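Local coordinates for lipoprotein (Bacteroides vulgatus, PDB 3U6G) that is of unknown function but adopts an immunoglobulin-like fold and belongs to a family of lipoproteins related to calcium-binding PLAT/LH2 and C2 domains, at residues 12-17 against 90-95; 25-30 against 72-77; 102-107 against 117-122. One frame throughout, in Å; residues are numbered along the deposited sequence. Where two conformers were deposited one is given.

Contact 1: 12-17 against 90-95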
# COMPACT_ATOMS: atom_id res chain seq x y z
N ILE A 12 -4.08 -5.32 10.81
CA ILE A 12 -3.43 -4.06 11.10
C ILE A 12 -4.31 -3.25 12.03
O ILE A 12 -5.50 -3.10 11.80
CB ILE A 12 -3.21 -3.24 9.80
CG1 ILE A 12 -2.20 -3.94 8.90
CG2 ILE A 12 -2.80 -1.79 10.10
CD1 ILE A 12 -0.76 -3.80 9.30
N VAL A 13 -3.70 -2.74 13.09
CA VAL A 13 -4.36 -1.81 13.99
C VAL A 13 -3.62 -0.48 13.92
O VAL A 13 -2.40 -0.45 13.97
CB VAL A 13 -4.33 -2.32 15.44
CG1 VAL A 13 -4.82 -1.21 16.41
CG2 VAL A 13 -5.19 -3.56 15.58
N ILE A 14 -4.38 0.61 13.80
CA ILE A 14 -3.80 1.95 13.80
C ILE A 14 -4.39 2.76 14.94
O ILE A 14 -5.61 2.78 15.13
CB ILE A 14 -4.05 2.69 12.47
CG1 ILE A 14 -3.51 1.86 11.30
CG2 ILE A 14 -3.41 4.07 12.50
CD1 ILE A 14 -3.94 2.33 9.94
N GLN A 15 -3.52 3.40 15.71
CA GLN A 15 -3.96 4.31 16.78
C GLN A 15 -3.25 5.64 16.63
O GLN A 15 -2.07 5.67 16.34
CB GLN A 15 -3.62 3.74 18.15
CG GLN A 15 -4.33 2.44 18.48
CD GLN A 15 -4.08 1.98 19.90
OE1 GLN A 15 -2.93 1.78 20.31
NE2 GLN A 15 -5.15 1.80 20.66
N GLN A 16 -3.95 6.74 16.86
CA GLN A 16 -3.31 8.05 16.83
C GLN A 16 -3.60 8.80 18.11
O GLN A 16 -4.60 8.53 18.76
CB GLN A 16 -3.77 8.87 15.62
CG GLN A 16 -5.27 9.11 15.58
CD GLN A 16 -5.65 10.21 14.62
OE1 GLN A 16 -4.79 10.94 14.11
NE2 GLN A 16 -6.96 10.34 14.35
N SER A 17 -2.70 9.73 18.44
CA SER A 17 -2.84 10.59 19.61
C SER A 17 -2.10 11.90 19.36
O SER A 17 -1.18 11.97 18.55
CB SER A 17 -2.28 9.90 20.85
OG SER A 17 -0.93 9.47 20.66
N ILE A 90 1.51 8.27 16.12
CA ILE A 90 0.87 7.22 15.31
C ILE A 90 1.52 5.90 15.68
O ILE A 90 2.75 5.80 15.69
CB ILE A 90 1.05 7.44 13.78
CG1 ILE A 90 0.21 8.63 13.30
CG2 ILE A 90 0.66 6.18 12.99
CD1 ILE A 90 -1.27 8.33 13.14
N THR A 91 0.69 4.91 16.02
CA THR A 91 1.15 3.53 16.19
C THR A 91 0.42 2.64 15.19
O THR A 91 -0.80 2.70 15.06
CB THR A 91 0.86 3.01 17.59
OG1 THR A 91 1.50 3.85 18.56
CG2 THR A 91 1.36 1.57 17.75
N VAL A 92 1.18 1.83 14.45
CA VAL A 92 0.60 0.86 13.53
C VAL A 92 1.18 -0.51 13.87
O VAL A 92 2.40 -0.68 13.89
CB VAL A 92 0.90 1.19 12.07
CG1 VAL A 92 0.18 0.20 11.15
CG2 VAL A 92 0.49 2.62 11.74
N ILE A 93 0.31 -1.48 14.18
CA ILE A 93 0.75 -2.79 14.62
C ILE A 93 0.22 -3.81 13.62
O ILE A 93 -0.94 -3.77 13.23
CB ILE A 93 0.24 -3.15 16.03
CG1 ILE A 93 0.55 -2.05 17.04
CG2 ILE A 93 0.84 -4.50 16.48
CD1 ILE A 93 -0.16 -2.21 18.39
N GLY A 94 1.10 -4.70 13.20
CA GLY A 94 0.75 -5.80 12.31
C GLY A 94 0.77 -7.12 13.05
O GLY A 94 1.71 -7.39 13.81
N TYR A 95 -0.26 -7.93 12.83
CA TYR A 95 -0.43 -9.22 13.50
C TYR A 95 -0.69 -10.33 12.50
O TYR A 95 -1.26 -10.10 11.43
CB TYR A 95 -1.62 -9.22 14.45
CG TYR A 95 -1.76 -8.05 15.39
CD1 TYR A 95 -2.25 -6.85 14.93
CD2 TYR A 95 -1.44 -8.18 16.75
CE1 TYR A 95 -2.41 -5.78 15.77
CE2 TYR A 95 -1.60 -7.09 17.60
CZ TYR A 95 -2.08 -5.89 17.10
OH TYR A 95 -2.27 -4.78 17.91
O HOH W 1 -0.74 6.43 19.17
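Ile12 and Val92 meet through methyl groups on the inward face of a two-strand ladder, and Ile12 can be followed outward from its backbone. Its CB stands 4.1 Å from Ile93 O. With CG1 beside the backbone N (chi1 -67°), CG2 takes the place anti to N and meets Val92 CG1 at 3.7 Å. The other branch runs through CG1 to CD1, which comes back over the neighbouring strand and rests 3.9 Å from Gly94 CA, where no side chain stands in the way. Ile14 lies alongside Val92, pointing the same way, its CG1 4.0 Å from Val92 CG1. Further along this face Ile90 CD1 reaches Gln16 CB at 3.6 Å.

The backbones are antiparallel, with an angle of 168° between their directions. Val13 pairs with Ile93, and Gln15 with Thr91, each through two reciprocal N-H...O bonds of 2.9 Å between the N of one residue and the O of the other. CA-H...O contacts such as Ile12 CA to Ile93 O fill the spaces between.

On the outward face Val13 CG2 approaches Tyr95 CE1 obliquely at 3.6 Å, while Ile93 CG2 covers one face of the same ring near its rim, so the phenol is braced from both strands; Lys11 adds a cation-pi contact. Strand 60-65 continues the sheet beyond 12-17, and strand 99-109 continues it beyond 90-95.

The chemistry is uneven. The face of Ile12, Ile14, Ile90 and Val92 is largely hydrocarbon and turned to the opposing layer of the immunoglobulin-like sandwich; Gln16 adds an amide at its end, whose NE2 bonds to Thr58 O. The other face is mixed: Val13, Ile93 and the Tyr95 ring make an apolar patch beside polar Gln15 and Thr91, and a water there is only weakly held.

Contact 2: 25-30 against 72-77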
# COMPACT_ATOMS: atom_id res chain seq x y z
N VAL A 25 -4.36 12.22 8.40
CA VAL A 25 -3.72 10.91 8.34
C VAL A 25 -4.57 10.00 7.47
O VAL A 25 -5.74 9.76 7.76
CB VAL A 25 -3.58 10.28 9.74
CG1 VAL A 25 -2.81 8.97 9.63
CG2 VAL A 25 -2.90 11.26 10.71
N SER A 26 -3.99 9.52 6.38
CA SER A 26 -4.67 8.63 5.44
C SER A 26 -3.90 7.33 5.33
O SER A 26 -2.67 7.35 5.37
CB SER A 26 -4.78 9.31 4.08
OG SER A 26 -5.65 10.41 4.14
N VAL A 27 -4.61 6.22 5.16
CA VAL A 27 -3.96 4.94 4.96
C VAL A 27 -4.59 4.17 3.80
O VAL A 27 -5.77 4.34 3.50
CB VAL A 27 -3.95 4.05 6.23
CG1 VAL A 27 -3.21 4.74 7.38
CG2 VAL A 27 -5.38 3.61 6.62
N SER A 28 -3.75 3.35 3.18
CA SER A 28 -4.17 2.38 2.19
C SER A 28 -3.72 1.01 2.67
O SER A 28 -2.58 0.83 3.08
CB SER A 28 -3.60 2.69 0.82
OG SER A 28 -4.31 3.76 0.22
N ILE A 29 -4.65 0.06 2.67
CA ILE A 29 -4.42 -1.27 3.22
C ILE A 29 -4.80 -2.31 2.17
O ILE A 29 -5.78 -2.15 1.45
CB ILE A 29 -5.24 -1.48 4.51
CG1 ILE A 29 -4.71 -0.55 5.60
CG2 ILE A 29 -5.23 -2.97 4.94
CD1 ILE A 29 -5.65 -0.38 6.77
N GLY A 30 -3.95 -3.32 2.03
CA GLY A 30 -4.26 -4.43 1.17
C GLY A 30 -3.49 -5.65 1.60
O GLY A 30 -2.60 -5.59 2.43
N MSE A 72 -0.10 -8.76 4.37
CA MSE A 72 -0.95 -7.59 4.51
C MSE A 72 -0.03 -6.39 4.71
O MSE A 72 1.01 -6.51 5.35
CB MSE A 72 -1.94 -7.73 5.67
CG MSE A 72 -3.22 -6.74 5.70
SE MSE A 72 -4.08 -6.96 7.30
CE MSE A 72 -5.73 -6.15 6.74
N THR A 73 -0.41 -5.27 4.11
CA THR A 73 0.37 -4.02 4.12
C THR A 73 -0.49 -2.83 4.45
O THR A 73 -1.67 -2.81 4.09
CB THR A 73 0.92 -3.71 2.71
OG1 THR A 73 -0.16 -3.68 1.76
CG2 THR A 73 1.92 -4.75 2.30
N CYS A 74 0.10 -1.82 5.09
CA CYS A 74 -0.55 -0.56 5.37
C CYS A 74 0.46 0.52 5.03
O CYS A 74 1.57 0.54 5.59
CB CYS A 74 -0.95 -0.47 6.85
SG CYS A 74 -1.65 1.12 7.34
N ALA A 75 0.07 1.39 4.10
CA ALA A 75 0.85 2.57 3.73
C ALA A 75 0.08 3.81 4.12
O ALA A 75 -1.11 3.91 3.88
CB ALA A 75 1.16 2.60 2.23
N GLY A 76 0.76 4.76 4.73
CA GLY A 76 0.09 5.95 5.20
C GLY A 76 0.80 7.24 4.90
O GLY A 76 1.99 7.28 4.63
N SER A 77 0.01 8.31 4.94
CA SER A 77 0.57 9.65 4.86
C SER A 77 0.03 10.49 5.99
O SER A 77 -1.12 10.33 6.43
CB SER A 77 0.29 10.33 3.53
OG SER A 77 -1.08 10.64 3.42
O HOH W 2 -0.76 -0.89 1.28
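Cys74 SG, anti to its backbone N (chi1 175°), sits between Val27 and Ile29, 3.9 Å from Val27 CB and equally far from Ile29 CG1. One step along, Met72, modelled as selenomethionine, runs extended beyond CG until its CE touches Ile29 CG2 at 3.7 Å, the two side chains crossing at a slant. At the other end Val27 CG1 lies 4.1 Å from Gly76 CA; here the strands come closest, the CA atoms of Val27 and Gly76 4.2 Å apart, and glycine presents no side chain to hold them off. This is the dense side of the contact, and Ile14 and Ile56 also press on it.

Reciprocal N-H...O pairs join Ser26 to Ser77, Ser28 to Ala75 and Gly30 to Thr73, the longest being Gly30 N to Thr73 O at 3.1 Å. The ladder belongs to one layer of an immunoglobulin-like sandwich: strand 52-55 bonds to the outer side of 25-30, and strand 115-122 to that of 72-77.

The reverse face holds Ser26, Ser28, Thr73, Ala75 and Ser77, with little side-chain contact across the ladder; Ser26 CB and Ser77 OG are 4.0 Å apart. All but Ala75 were modelled in two conformers, evidence that these short polar groups are not locked. A water bridges the strands, donating to Ser28 O at 3.1 Å and bonding to Thr73 OG1 at 2.9 Å. Even so, the face is largely a subunit interface and not open surface: Ser26 and Ser77 are buried, against Gly36 and Ala32 of the second subunit, whose Gly30 packs on Ser28 and whose Thr73 packs on Ala75.

Contact 3: 102-107 against 117-122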
# COMPACT_ATOMS: atom_id res chain seq x y z
N ASN A 102 5.08 -7.02 13.43
CA ASN A 102 5.79 -5.75 13.22
C ASN A 102 5.01 -4.61 13.85
O ASN A 102 3.82 -4.72 14.11
CB ASN A 102 5.98 -5.46 11.73
CG ASN A 102 7.04 -6.31 11.10
OD1 ASN A 102 8.19 -6.36 11.57
ND2 ASN A 102 6.66 -7.02 10.04
N ARG A 103 5.72 -3.52 14.11
CA ARG A 103 5.14 -2.37 14.74
C ARG A 103 5.90 -1.15 14.25
O ARG A 103 7.11 -1.16 14.16
CB ARG A 103 5.29 -2.49 16.26
CG ARG A 103 5.02 -1.21 17.05
CD ARG A 103 5.24 -1.40 18.52
NE ARG A 103 4.32 -2.36 19.13
CZ ARG A 103 3.36 -2.07 20.01
NH1 ARG A 103 3.16 -0.83 20.41
NH2 ARG A 103 2.60 -3.04 20.50
N LEU A 104 5.15 -0.10 13.97
CA LEU A 104 5.72 1.19 13.66
C LEU A 104 5.24 2.16 14.73
O LEU A 104 4.05 2.19 15.07
CB LEU A 104 5.30 1.61 12.26
CG LEU A 104 5.51 3.04 11.78
CD1 LEU A 104 6.05 3.04 10.36
CD2 LEU A 104 4.19 3.80 11.88
N GLU A 105 6.16 2.93 15.28
CA GLU A 105 5.81 4.00 16.18
C GLU A 105 6.41 5.28 15.62
O GLU A 105 7.60 5.34 15.33
CB GLU A 105 6.30 3.72 17.61
CG GLU A 105 5.18 3.18 18.52
CD GLU A 105 5.66 2.19 19.54
OE1 GLU A 105 6.89 2.03 19.72
OE2 GLU A 105 4.79 1.57 20.16
N LYS A 106 5.56 6.28 15.46
CA LYS A 106 5.95 7.54 14.86
C LYS A 106 5.49 8.68 15.74
O LYS A 106 4.39 8.63 16.31
CB LYS A 106 5.29 7.68 13.49
CG LYS A 106 5.73 6.65 12.45
CD LYS A 106 7.11 6.97 11.94
CE LYS A 106 7.58 5.99 10.88
NZ LYS A 106 8.95 6.32 10.42
N GLU A 107 6.34 9.70 15.83
CA GLU A 107 6.01 10.94 16.49
C GLU A 107 6.31 12.09 15.54
O GLU A 107 7.41 12.17 15.00
CB GLU A 107 6.90 11.08 17.71
CG GLU A 107 6.71 12.38 18.48
CD GLU A 107 5.43 12.36 19.26
OE1 GLU A 107 5.01 11.24 19.63
OE2 GLU A 107 4.85 13.44 19.54
N GLU A 117 4.72 13.45 5.58
CA GLU A 117 5.51 12.29 5.90
C GLU A 117 4.74 11.05 5.51
O GLU A 117 3.52 11.08 5.41
CB GLU A 117 5.82 12.26 7.40
CG GLU A 117 6.54 13.50 7.90
CD GLU A 117 7.98 13.61 7.43
OE1 GLU A 117 8.55 12.59 6.99
OE2 GLU A 117 8.56 14.71 7.54
N THR A 118 5.46 9.96 5.27
CA THR A 118 4.82 8.71 4.89
C THR A 118 5.37 7.56 5.73
O THR A 118 6.45 7.66 6.31
CB THR A 118 5.00 8.42 3.38
OG1 THR A 118 6.39 8.21 3.06
CG2 THR A 118 4.43 9.56 2.55
N PHE A 119 4.63 6.46 5.75
CA PHE A 119 5.07 5.29 6.47
C PHE A 119 4.50 4.06 5.83
O PHE A 119 3.52 4.13 5.07
CB PHE A 119 4.67 5.38 7.94
CG PHE A 119 3.17 5.46 8.19
CD1 PHE A 119 2.38 4.32 8.13
CD2 PHE A 119 2.57 6.67 8.53
CE1 PHE A 119 1.00 4.39 8.37
CE2 PHE A 119 1.20 6.75 8.77
CZ PHE A 119 0.42 5.61 8.69
N SER A 120 5.12 2.92 6.14
CA SER A 120 4.63 1.64 5.66
C SER A 120 4.97 0.57 6.67
O SER A 120 6.04 0.59 7.27
CB SER A 120 5.25 1.28 4.30
OG SER A 120 4.66 0.12 3.74
N VAL A 121 4.04 -0.35 6.86
CA VAL A 121 4.30 -1.55 7.64
C VAL A 121 3.56 -2.73 7.04
O VAL A 121 2.49 -2.57 6.46
CB VAL A 121 3.94 -1.36 9.13
CG1 VAL A 121 2.47 -1.20 9.32
CG2 VAL A 121 4.49 -2.52 9.99
N SER A 122 4.15 -3.91 7.18
CA SER A 122 3.51 -5.10 6.68
C SER A 122 3.64 -6.23 7.68
O SER A 122 4.34 -6.10 8.71
CB SER A 122 4.14 -5.52 5.35
OG SER A 122 5.38 -6.15 5.58
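Leu104 overlaps the base of Phe119, its CD1 3.6 Å from Phe119 CB and the two side chains crossing at about a right angle. Its CD2 comes obliquely to the ring, about 4.2 Å from both CG and CD1 of Phe119. Phe119 CB points toward strand 102-107, but CG sits between the backbone N and the carbonyl carbon (chi1 61°), and the end of the side chain leads away; chiefly the CB end is left for Leu104. Lys106 brings its aliphatic CE to the same Phe119 CB at 4.2 Å.

These strands are not paired. Their axes approach no closer than 7.0 Å, so side chains, rather than a backbone ladder, fill the gap. Strand 99-109 bonds to 87-96 and strand 115-122 to 71-80, which makes the contact a bridge between the two layers of the immunoglobulin-like sandwich. Val121 helps to fill it, with CG2 anti to the backbone N and 3.7 Å from Asn102 CB.

At one end the bridge becomes polar. Asn102 ND2 donates to Ser122 O at 2.8 Å, the N-H...O angle being 153° and the donor tilted 32° from the carbonyl plane; ND2 also bonds to Lys124 O, so the amide grips the C-terminal segment twice. Arg103 turns to the opposite side, where NH1 meets Glu105 OE2 in a salt bridge of 2.9 Å and NH2 pairs with Glu100. The evidence thus points to a hydrophobic seam between layers, pinned at its end by one amide, with the charged groups of Arg103 and Glu105 kept on the outer surface.

Contacts 1 and 2 are true strand ladders, one in each layer of the sandwich, while contact 3 spans the layers without one, by side-chain packing and one side-chain-to-backbone bond. Contact 2 is the most buried, with one face in the core and the other against the second subunit; contacts 1 and 3 are partly buried. The ladders meet where Ile14 CD1 lies 3.6 Å from Val27 CG1. Contact 3 takes up the next strand of each layer. Its salt bridge lies within strand 99-109, on the outer side and not across the contact, whereas the ladders rely on backbone bonds and apolar packing, including an aromatic ring in contact 1 and a thiol and a selenomethionine in contact 2.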